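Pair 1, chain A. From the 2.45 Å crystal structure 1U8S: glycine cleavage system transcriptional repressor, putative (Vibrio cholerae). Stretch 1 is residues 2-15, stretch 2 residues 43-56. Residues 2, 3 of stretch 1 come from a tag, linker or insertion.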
# COMPACT_ATOMS: atom_id res chain seq x y z
N SER A 2 -18.71 -14.34 -18.05
CA SER A 2 -17.51 -14.27 -18.93
C SER A 2 -16.26 -14.71 -18.18
O SER A 2 -16.32 -15.08 -17.00
CB SER A 2 -17.31 -12.83 -19.45
OG SER A 2 -16.94 -11.93 -18.41
N LEU A 3 -15.12 -14.69 -18.88
CA LEU A 3 -13.84 -15.06 -18.30
C LEU A 3 -13.29 -13.81 -17.62
O LEU A 3 -12.73 -12.93 -18.29
CB LEU A 3 -12.89 -15.54 -19.40
CG LEU A 3 -11.45 -15.95 -19.08
CD1 LEU A 3 -10.55 -14.72 -19.10
CD2 LEU A 3 -11.39 -16.67 -17.73
N THR A 4 -13.46 -13.72 -16.31
CA THR A 4 -12.99 -12.56 -15.56
C THR A 4 -11.46 -12.55 -15.38
O THR A 4 -10.90 -13.40 -14.69
CB THR A 4 -13.69 -12.46 -14.17
OG1 THR A 4 -13.82 -13.76 -13.60
CG2 THR A 4 -15.08 -11.84 -14.32
N GLN A 5 -10.81 -11.58 -16.03
CA GLN A 5 -9.35 -11.44 -15.98
C GLN A 5 -8.87 -10.38 -14.97
O GLN A 5 -9.47 -9.32 -14.82
CB GLN A 5 -8.83 -11.10 -17.38
CG GLN A 5 -7.34 -10.81 -17.43
CD GLN A 5 -6.49 -12.03 -17.12
OE1 GLN A 5 -5.29 -11.91 -16.87
NE2 GLN A 5 -7.10 -13.21 -17.15
N HIS A 6 -7.77 -10.69 -14.28
CA HIS A 6 -7.22 -9.80 -13.27
C HIS A 6 -5.96 -9.10 -13.75
O HIS A 6 -5.16 -9.68 -14.48
CB HIS A 6 -6.89 -10.56 -11.99
CG HIS A 6 -8.08 -11.17 -11.32
ND1 HIS A 6 -8.90 -12.09 -11.95
CD2 HIS A 6 -8.57 -11.02 -10.07
CE1 HIS A 6 -9.84 -12.49 -11.11
NE2 HIS A 6 -9.67 -11.85 -9.96
N LEU A 7 -5.79 -7.86 -13.31
CA LEU A 7 -4.63 -7.05 -13.68
C LEU A 7 -4.11 -6.33 -12.45
O LEU A 7 -4.88 -5.98 -11.55
CB LEU A 7 -5.03 -6.03 -14.75
CG LEU A 7 -3.95 -5.07 -15.27
CD1 LEU A 7 -2.94 -5.85 -16.09
CD2 LEU A 7 -4.59 -4.00 -16.13
N VAL A 8 -2.80 -6.11 -12.41
CA VAL A 8 -2.17 -5.41 -11.30
C VAL A 8 -1.64 -4.09 -11.81
O VAL A 8 -0.93 -4.04 -12.81
CB VAL A 8 -1.01 -6.22 -10.70
CG1 VAL A 8 -0.17 -5.32 -9.82
CG2 VAL A 8 -1.55 -7.38 -9.88
N ILE A 9 -1.98 -3.01 -11.11
CA ILE A 9 -1.53 -1.70 -11.52
C ILE A 9 -0.64 -0.99 -10.50
O ILE A 9 -0.87 -1.05 -9.29
CB ILE A 9 -2.73 -0.78 -11.83
CG1 ILE A 9 -3.54 -1.34 -13.00
CG2 ILE A 9 -2.24 0.62 -12.18
CD1 ILE A 9 -4.83 -0.58 -13.27
N THR A 10 0.39 -0.33 -11.01
CA THR A 10 1.33 0.41 -10.20
C THR A 10 1.41 1.81 -10.81
O THR A 10 1.52 1.95 -12.02
CB THR A 10 2.73 -0.23 -10.21
OG1 THR A 10 2.88 -1.04 -9.04
CG2 THR A 10 3.81 0.82 -10.24
N ALA A 11 1.35 2.83 -9.97
CA ALA A 11 1.42 4.20 -10.46
C ALA A 11 2.10 5.16 -9.50
O ALA A 11 1.94 5.08 -8.29
CB ALA A 11 0.02 4.69 -10.79
N VAL A 12 2.88 6.08 -10.05
CA VAL A 12 3.58 7.08 -9.26
C VAL A 12 3.49 8.39 -10.01
O VAL A 12 3.84 8.48 -11.18
CB VAL A 12 5.07 6.73 -9.08
CG1 VAL A 12 5.71 7.69 -8.08
CG2 VAL A 12 5.20 5.31 -8.62
N GLY A 13 3.00 9.41 -9.32
CA GLY A 13 2.87 10.71 -9.95
C GLY A 13 2.85 11.82 -8.93
O GLY A 13 2.52 11.60 -7.75
N THR A 14 3.22 13.01 -9.37
CA THR A 14 3.22 14.15 -8.47
C THR A 14 1.80 14.29 -7.97
O THR A 14 0.86 14.49 -8.74
CB THR A 14 3.63 15.43 -9.20
OG1 THR A 14 4.89 15.22 -9.87
CG2 THR A 14 3.79 16.57 -8.21
N ASP A 15 1.65 14.16 -6.65
CA ASP A 15 0.35 14.27 -6.02
C ASP A 15 -0.32 15.62 -6.26
O ASP A 15 0.24 16.68 -5.97
CB ASP A 15 0.47 14.01 -4.52
CG ASP A 15 -0.86 14.07 -3.80
OD1 ASP A 15 -1.80 13.39 -4.26
OD2 ASP A 15 -0.97 14.80 -2.78
N GLY A 43 6.61 11.50 0.07
CA GLY A 43 7.25 12.71 -0.41
C GLY A 43 6.14 13.60 -0.94
O GLY A 43 5.14 13.83 -0.25
N LYS A 44 6.30 14.09 -2.16
CA LYS A 44 5.28 14.93 -2.77
C LYS A 44 4.52 14.04 -3.77
O LYS A 44 3.67 14.53 -4.51
CB LYS A 44 5.91 16.10 -3.51
CG LYS A 44 6.94 16.89 -2.70
CD LYS A 44 6.31 17.59 -1.49
CE LYS A 44 7.35 18.39 -0.71
NZ LYS A 44 6.76 19.17 0.43
N GLU A 45 4.83 12.75 -3.75
CA GLU A 45 4.24 11.79 -4.68
C GLU A 45 2.98 11.03 -4.25
O GLU A 45 2.72 10.77 -3.07
CB GLU A 45 5.29 10.74 -5.08
CG GLU A 45 6.64 11.32 -5.41
CD GLU A 45 6.58 12.35 -6.52
OE1 GLU A 45 7.26 13.38 -6.38
OE2 GLU A 45 5.86 12.12 -7.51
N PHE A 46 2.20 10.66 -5.26
CA PHE A 46 0.98 9.89 -5.09
C PHE A 46 1.39 8.48 -5.53
O PHE A 46 1.81 8.30 -6.68
CB PHE A 46 -0.12 10.47 -6.00
CG PHE A 46 -1.24 9.51 -6.31
CD1 PHE A 46 -2.30 9.33 -5.43
CD2 PHE A 46 -1.24 8.78 -7.51
CE1 PHE A 46 -3.35 8.44 -5.73
CE2 PHE A 46 -2.28 7.89 -7.82
CZ PHE A 46 -3.34 7.72 -6.92
N THR A 47 1.32 7.50 -4.64
CA THR A 47 1.70 6.14 -5.00
C THR A 47 0.51 5.22 -4.82
O THR A 47 -0.18 5.27 -3.79
CB THR A 47 2.90 5.60 -4.16
OG1 THR A 47 2.53 5.55 -2.78
CG2 THR A 47 4.09 6.51 -4.30
N LEU A 48 0.29 4.36 -5.82
CA LEU A 48 -0.84 3.44 -5.82
C LEU A 48 -0.56 1.99 -6.26
O LEU A 48 0.06 1.74 -7.30
CB LEU A 48 -1.91 4.02 -6.73
CG LEU A 48 -3.02 3.08 -7.17
CD1 LEU A 48 -4.12 3.13 -6.15
CD2 LEU A 48 -3.54 3.52 -8.52
N LEU A 49 -1.04 1.03 -5.46
CA LEU A 49 -0.93 -0.39 -5.80
C LEU A 49 -2.37 -0.75 -6.06
O LEU A 49 -3.23 -0.38 -5.27
CB LEU A 49 -0.42 -1.22 -4.63
CG LEU A 49 1.03 -0.96 -4.25
CD1 LEU A 49 1.48 -1.96 -3.18
CD2 LEU A 49 1.91 -1.04 -5.51
N MET A 50 -2.66 -1.44 -7.15
CA MET A 50 -4.05 -1.78 -7.40
C MET A 50 -4.23 -3.08 -8.17
O MET A 50 -3.40 -3.44 -9.00
CB MET A 50 -4.76 -0.63 -8.12
CG MET A 50 -6.25 -0.80 -8.26
SD MET A 50 -7.03 0.59 -9.14
CE MET A 50 -7.33 1.75 -7.79
N LEU A 51 -5.33 -3.77 -7.87
CA LEU A 51 -5.68 -5.04 -8.50
C LEU A 51 -7.11 -4.94 -9.01
O LEU A 51 -8.04 -4.76 -8.24
CB LEU A 51 -5.59 -6.18 -7.48
CG LEU A 51 -6.19 -7.49 -7.98
CD1 LEU A 51 -5.42 -7.94 -9.20
CD2 LEU A 51 -6.16 -8.55 -6.88
N ILE A 52 -7.27 -5.05 -10.32
CA ILE A 52 -8.59 -4.94 -10.90
C ILE A 52 -8.91 -6.22 -11.67
O ILE A 52 -8.03 -7.02 -11.94
CB ILE A 52 -8.69 -3.73 -11.88
CG1 ILE A 52 -7.75 -3.94 -13.06
CG2 ILE A 52 -8.32 -2.43 -11.15
CD1 ILE A 52 -7.81 -2.82 -14.09
N SER A 53 -10.18 -6.39 -11.99
CA SER A 53 -10.62 -7.56 -12.74
C SER A 53 -11.68 -7.09 -13.73
O SER A 53 -12.35 -6.08 -13.50
CB SER A 53 -11.22 -8.60 -11.80
OG SER A 53 -12.41 -8.11 -11.21
N GLY A 54 -11.83 -7.81 -14.83
CA GLY A 54 -12.82 -7.45 -15.82
C GLY A 54 -12.77 -8.45 -16.95
O GLY A 54 -12.05 -9.44 -16.87
N SER A 55 -13.53 -8.20 -18.01
CA SER A 55 -13.52 -9.10 -19.14
C SER A 55 -12.19 -8.90 -19.84
O SER A 55 -11.47 -7.93 -19.57
CB SER A 55 -14.65 -8.75 -20.11
OG SER A 55 -14.36 -7.52 -20.76
N PRO A 56 -11.82 -9.82 -20.75
CA PRO A 56 -10.54 -9.64 -21.44
C PRO A 56 -10.62 -8.36 -22.26
O PRO A 56 -9.63 -7.65 -22.44
CB PRO A 56 -10.45 -10.90 -22.31
CG PRO A 56 -11.90 -11.23 -22.58
CD PRO A 56 -12.51 -11.03 -21.22

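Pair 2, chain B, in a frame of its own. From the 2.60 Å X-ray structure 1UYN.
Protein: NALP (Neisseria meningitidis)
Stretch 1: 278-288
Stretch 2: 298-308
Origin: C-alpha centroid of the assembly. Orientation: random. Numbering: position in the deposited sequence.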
# COMPACT_ATOMS: atom_id res chain seq x y z
N GLY B 278 9.12 14.89 -22.39
CA GLY B 278 10.13 14.99 -23.43
C GLY B 278 11.52 14.93 -22.83
O GLY B 278 11.71 15.26 -21.64
N ASN B 279 12.47 14.51 -23.66
CA ASN B 279 13.88 14.43 -23.27
C ASN B 279 14.11 13.46 -22.11
O ASN B 279 14.99 13.70 -21.29
CB ASN B 279 14.45 15.85 -22.93
N GLY B 280 13.29 12.39 -22.07
CA GLY B 280 13.39 11.31 -21.09
C GLY B 280 12.41 11.36 -19.94
O GLY B 280 12.05 10.32 -19.37
N TRP B 281 11.95 12.56 -19.60
CA TRP B 281 11.08 12.77 -18.42
C TRP B 281 9.60 12.39 -18.61
O TRP B 281 8.99 12.75 -19.58
CB TRP B 281 11.19 14.23 -17.99
CG TRP B 281 12.58 14.61 -17.62
CD1 TRP B 281 13.51 15.21 -18.43
CD2 TRP B 281 13.20 14.45 -16.33
NE1 TRP B 281 14.68 15.42 -17.73
CE2 TRP B 281 14.51 14.97 -16.44
CE3 TRP B 281 12.78 13.94 -15.11
CZ2 TRP B 281 15.41 14.96 -15.38
CZ3 TRP B 281 13.68 13.92 -14.05
CH2 TRP B 281 14.97 14.43 -14.20
N ASN B 282 9.04 11.64 -17.69
CA ASN B 282 7.60 11.46 -17.61
C ASN B 282 7.07 11.84 -16.23
O ASN B 282 7.82 11.96 -15.27
CB ASN B 282 7.18 10.03 -17.98
CG ASN B 282 7.66 9.02 -16.99
OD1 ASN B 282 8.85 8.67 -16.98
ND2 ASN B 282 6.75 8.54 -16.11
N GLY B 283 5.77 12.08 -16.17
CA GLY B 283 5.08 12.50 -14.97
C GLY B 283 3.93 11.53 -14.78
O GLY B 283 3.66 10.68 -15.62
N LEU B 284 3.25 11.65 -13.65
CA LEU B 284 2.36 10.60 -13.20
C LEU B 284 1.39 11.15 -12.18
O LEU B 284 1.81 11.79 -11.24
CB LEU B 284 3.20 9.53 -12.53
CG LEU B 284 2.54 8.19 -12.61
CD1 LEU B 284 3.03 7.49 -13.86
CD2 LEU B 284 2.83 7.40 -11.39
N ALA B 285 0.10 10.89 -12.35
CA ALA B 285 -0.93 11.30 -11.39
C ALA B 285 -1.93 10.15 -11.19
O ALA B 285 -2.51 9.65 -12.13
CB ALA B 285 -1.63 12.55 -11.89
N ARG B 286 -2.16 9.75 -9.96
CA ARG B 286 -3.16 8.74 -9.69
C ARG B 286 -3.98 9.16 -8.49
O ARG B 286 -3.43 9.63 -7.54
CB ARG B 286 -2.47 7.43 -9.41
CG ARG B 286 -2.44 6.53 -10.61
CD ARG B 286 -1.83 5.22 -10.35
NE ARG B 286 -2.80 4.11 -10.32
CZ ARG B 286 -2.90 3.18 -11.27
NH1 ARG B 286 -2.13 3.23 -12.37
NH2 ARG B 286 -3.80 2.20 -11.16
N TYR B 287 -5.29 9.04 -8.56
CA TYR B 287 -6.12 9.16 -7.40
C TYR B 287 -7.05 7.95 -7.36
O TYR B 287 -7.46 7.43 -8.39
CB TYR B 287 -6.93 10.46 -7.42
CG TYR B 287 -8.00 10.44 -6.36
CD1 TYR B 287 -7.70 10.77 -5.03
CD2 TYR B 287 -9.30 9.97 -6.66
CE1 TYR B 287 -8.66 10.70 -4.05
CE2 TYR B 287 -10.26 9.89 -5.68
CZ TYR B 287 -9.95 10.26 -4.38
OH TYR B 287 -10.92 10.20 -3.41
N SER B 288 -7.41 7.55 -6.15
CA SER B 288 -8.10 6.30 -5.85
C SER B 288 -8.96 6.47 -4.58
O SER B 288 -8.52 7.07 -3.60
CB SER B 288 -7.06 5.21 -5.55
OG SER B 288 -7.54 3.96 -5.99
N HIS B 298 -9.06 7.79 0.87
CA HIS B 298 -8.56 8.49 -0.32
C HIS B 298 -7.08 8.20 -0.48
O HIS B 298 -6.33 8.41 0.42
CB HIS B 298 -8.76 10.02 -0.20
CG HIS B 298 -10.15 10.42 0.15
ND1 HIS B 298 -10.67 10.27 1.41
CD2 HIS B 298 -11.13 10.98 -0.60
CE1 HIS B 298 -11.91 10.70 1.43
NE2 HIS B 298 -12.22 11.14 0.22
N SER B 299 -6.67 7.68 -1.63
CA SER B 299 -5.24 7.48 -1.98
C SER B 299 -4.89 8.32 -3.20
O SER B 299 -5.62 8.32 -4.19
CB SER B 299 -4.96 6.01 -2.30
OG SER B 299 -3.59 5.73 -2.07
N GLY B 300 -3.81 9.08 -3.10
CA GLY B 300 -3.34 9.94 -4.20
C GLY B 300 -1.90 9.62 -4.54
O GLY B 300 -1.25 8.95 -3.79
N ARG B 301 -1.38 10.11 -5.64
CA ARG B 301 0.00 9.75 -6.03
C ARG B 301 0.50 10.65 -7.15
O ARG B 301 -0.20 10.82 -8.14
CB ARG B 301 0.07 8.31 -6.50
CG ARG B 301 1.21 7.56 -5.95
CD ARG B 301 1.68 6.45 -6.82
NE ARG B 301 0.67 5.40 -6.94
CZ ARG B 301 0.48 4.61 -8.01
NH1 ARG B 301 1.24 4.70 -9.11
NH2 ARG B 301 -0.48 3.69 -7.96
N VAL B 302 1.69 11.22 -6.98
CA VAL B 302 2.34 12.01 -8.01
C VAL B 302 3.74 11.45 -8.17
O VAL B 302 4.45 11.26 -7.19
CB VAL B 302 2.39 13.53 -7.69
CG1 VAL B 302 3.07 14.30 -8.83
CG2 VAL B 302 1.00 14.08 -7.48
N GLY B 303 4.12 11.15 -9.41
CA GLY B 303 5.41 10.57 -9.74
C GLY B 303 6.10 11.32 -10.85
O GLY B 303 5.45 11.75 -11.84
N VAL B 304 7.40 11.52 -10.71
CA VAL B 304 8.22 12.04 -11.80
C VAL B 304 9.23 10.95 -12.15
O VAL B 304 9.68 10.23 -11.29
CB VAL B 304 8.84 13.38 -11.41
CG1 VAL B 304 9.84 13.86 -12.46
CG2 VAL B 304 7.73 14.43 -11.27
N GLY B 305 9.54 10.81 -13.42
CA GLY B 305 10.23 9.64 -13.94
C GLY B 305 11.28 9.99 -14.98
O GLY B 305 11.18 11.01 -15.67
N TYR B 306 12.31 9.16 -15.10
CA TYR B 306 13.30 9.38 -16.12
C TYR B 306 13.68 8.07 -16.77
O TYR B 306 14.20 7.19 -16.13
CB TYR B 306 14.53 10.13 -15.59
CG TYR B 306 15.46 10.52 -16.72
CD1 TYR B 306 15.22 11.65 -17.48
CD2 TYR B 306 16.55 9.70 -17.07
CE1 TYR B 306 16.07 11.99 -18.56
CE2 TYR B 306 17.39 10.02 -18.13
CZ TYR B 306 17.15 11.17 -18.88
OH TYR B 306 17.98 11.48 -19.95
N ARG B 307 13.40 7.97 -18.07
CA ARG B 307 13.74 6.83 -18.91
C ARG B 307 15.09 7.07 -19.58
O ARG B 307 15.23 8.00 -20.30
CB ARG B 307 12.62 6.62 -19.95
CG ARG B 307 12.95 5.64 -20.92
N PHE B 308 16.09 6.25 -19.28
CA PHE B 308 17.39 6.33 -19.96
C PHE B 308 17.27 5.66 -21.30
O PHE B 308 16.61 4.61 -21.39
CB PHE B 308 18.52 5.68 -19.16
CG PHE B 308 18.78 6.34 -17.84
CD1 PHE B 308 19.63 7.45 -17.75
CD2 PHE B 308 18.16 5.88 -16.68
CE1 PHE B 308 19.87 8.08 -16.54
CE2 PHE B 308 18.38 6.51 -15.47
CZ PHE B 308 19.24 7.61 -15.39
OXT PHE B 308 17.85 6.22 -22.22

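What backbone arrangement do the two pairs share? Each is a pair of neighbouring antiparallel strands, with N-to-C directions 156° apart in pair 1 and 168° apart in pair 2, and an axis approach of 4.5 Å in both. The backbone of 14 central residues superposes with an RMSD of 0.5 Å, and the register is the same: Leu7(A) opposite Ile52(A) falls on Asn282(B) opposite Gly305(B), and Ile9(A) opposite Met50(A) on Leu284(B) opposite Gly303(B). Backbone hydrogen bonds hold both ladders. Ile9(A) N donates to Met50(A) O at 2.6 Å, and Met50(A) N returns one to Ile9(A) O at 2.8 Å; in pair 2, Gly303(B) N donates to Leu284(B) O at 3.0 Å.

How is the face carrying Leu7(A), Ile9(A) and Ala11(A) filled in each pair? At Leu7(A), Ile9(A), Met50(A) and Ile52(A), pair 1 has a buried apolar layer. Leu7(A) CB lies 3.8 Å from Ile52(A) CG1, and Ile9(A) CD1 meets Ile52(A) CD1 at 3.8 Å, so the Ile52(A) side chain touches both Leu7(A) and Ile9(A). Ile9(A) CB also approaches Met50(A) CB at 4.2 Å. Pair 2 has glycine at both matching positions of the second strand. Gly305(B), matching Ile52(A), leaves room for Asn282(B), whose OD1 would lie 2.5 Å from an ideal CB on Gly305(B), a clash. Gly303(B), matching Met50(A), sits close beside Leu284(B): an ideal CB there would be a tight 3.2 Å from Leu284(B) CB. Leucine thus occupies the place of Ile9(A), close to the backbone of Gly303(B), with Leu284(B) CD2 3.9 Å from Arg301(B) NH1.

What happens further along this face, at Ala11(A) and Leu48(A)? Pair 1 pairs a small residue with a larger one, Ala11(A) CB lying 4.4 Å from Leu48(A) CD2. Pair 2 puts two long cationic side chains there, Arg286(B) and Arg301(B). Their like charges come close, with Arg286(B) NE 3.3 Å from Arg301(B) NH2, a pair of donors that cannot bond to each other. Arg286(B) CD lies over one face of the Arg301(B) guanidinium, a tight 3.1 Å from Arg301(B) NH2, which is hydrogen-bonded elsewhere in the structure. Gln5(A) matches Gly280(B), where an ideal CB would clash 2.4 Å from Tyr306(B) CE1; bulky Phe46(A) falls on small Ser299(B), whose CB lies 4.0 Å from Ser288(B) CB.

How does the opposite face, with His6(A) and Ser53(A), compare? His6(A) falls on Trp281(B) and Ser53(A) on Tyr306(B), and both pairs use a ring face. Ser53(A) CB sits over the His6(A) ring, 3.9 Å from its centroid, in a CH-pi contact. Tyr306(B) instead turns its edge toward the face of Trp281(B), with Trp281(B) CE2 3.6 Å from Tyr306(B) CD1. The next matched pair, Val8(A) and Leu51(A), meets through Val8(A) CG2 and Leu51(A) CD1 at 4.0 Å. Its counterparts are Gly283(B) and Val304(B); Gly283(B) offers no side chain, and Val304(B) CG1 lies 4.0 Å from Trp281(B) CE3. Beyond them, Thr10(A) OG1 lies 3.7 Å from Leu49(A) CD2, whereas Ala285(B) and Val302(B) make a smaller pair on the surface.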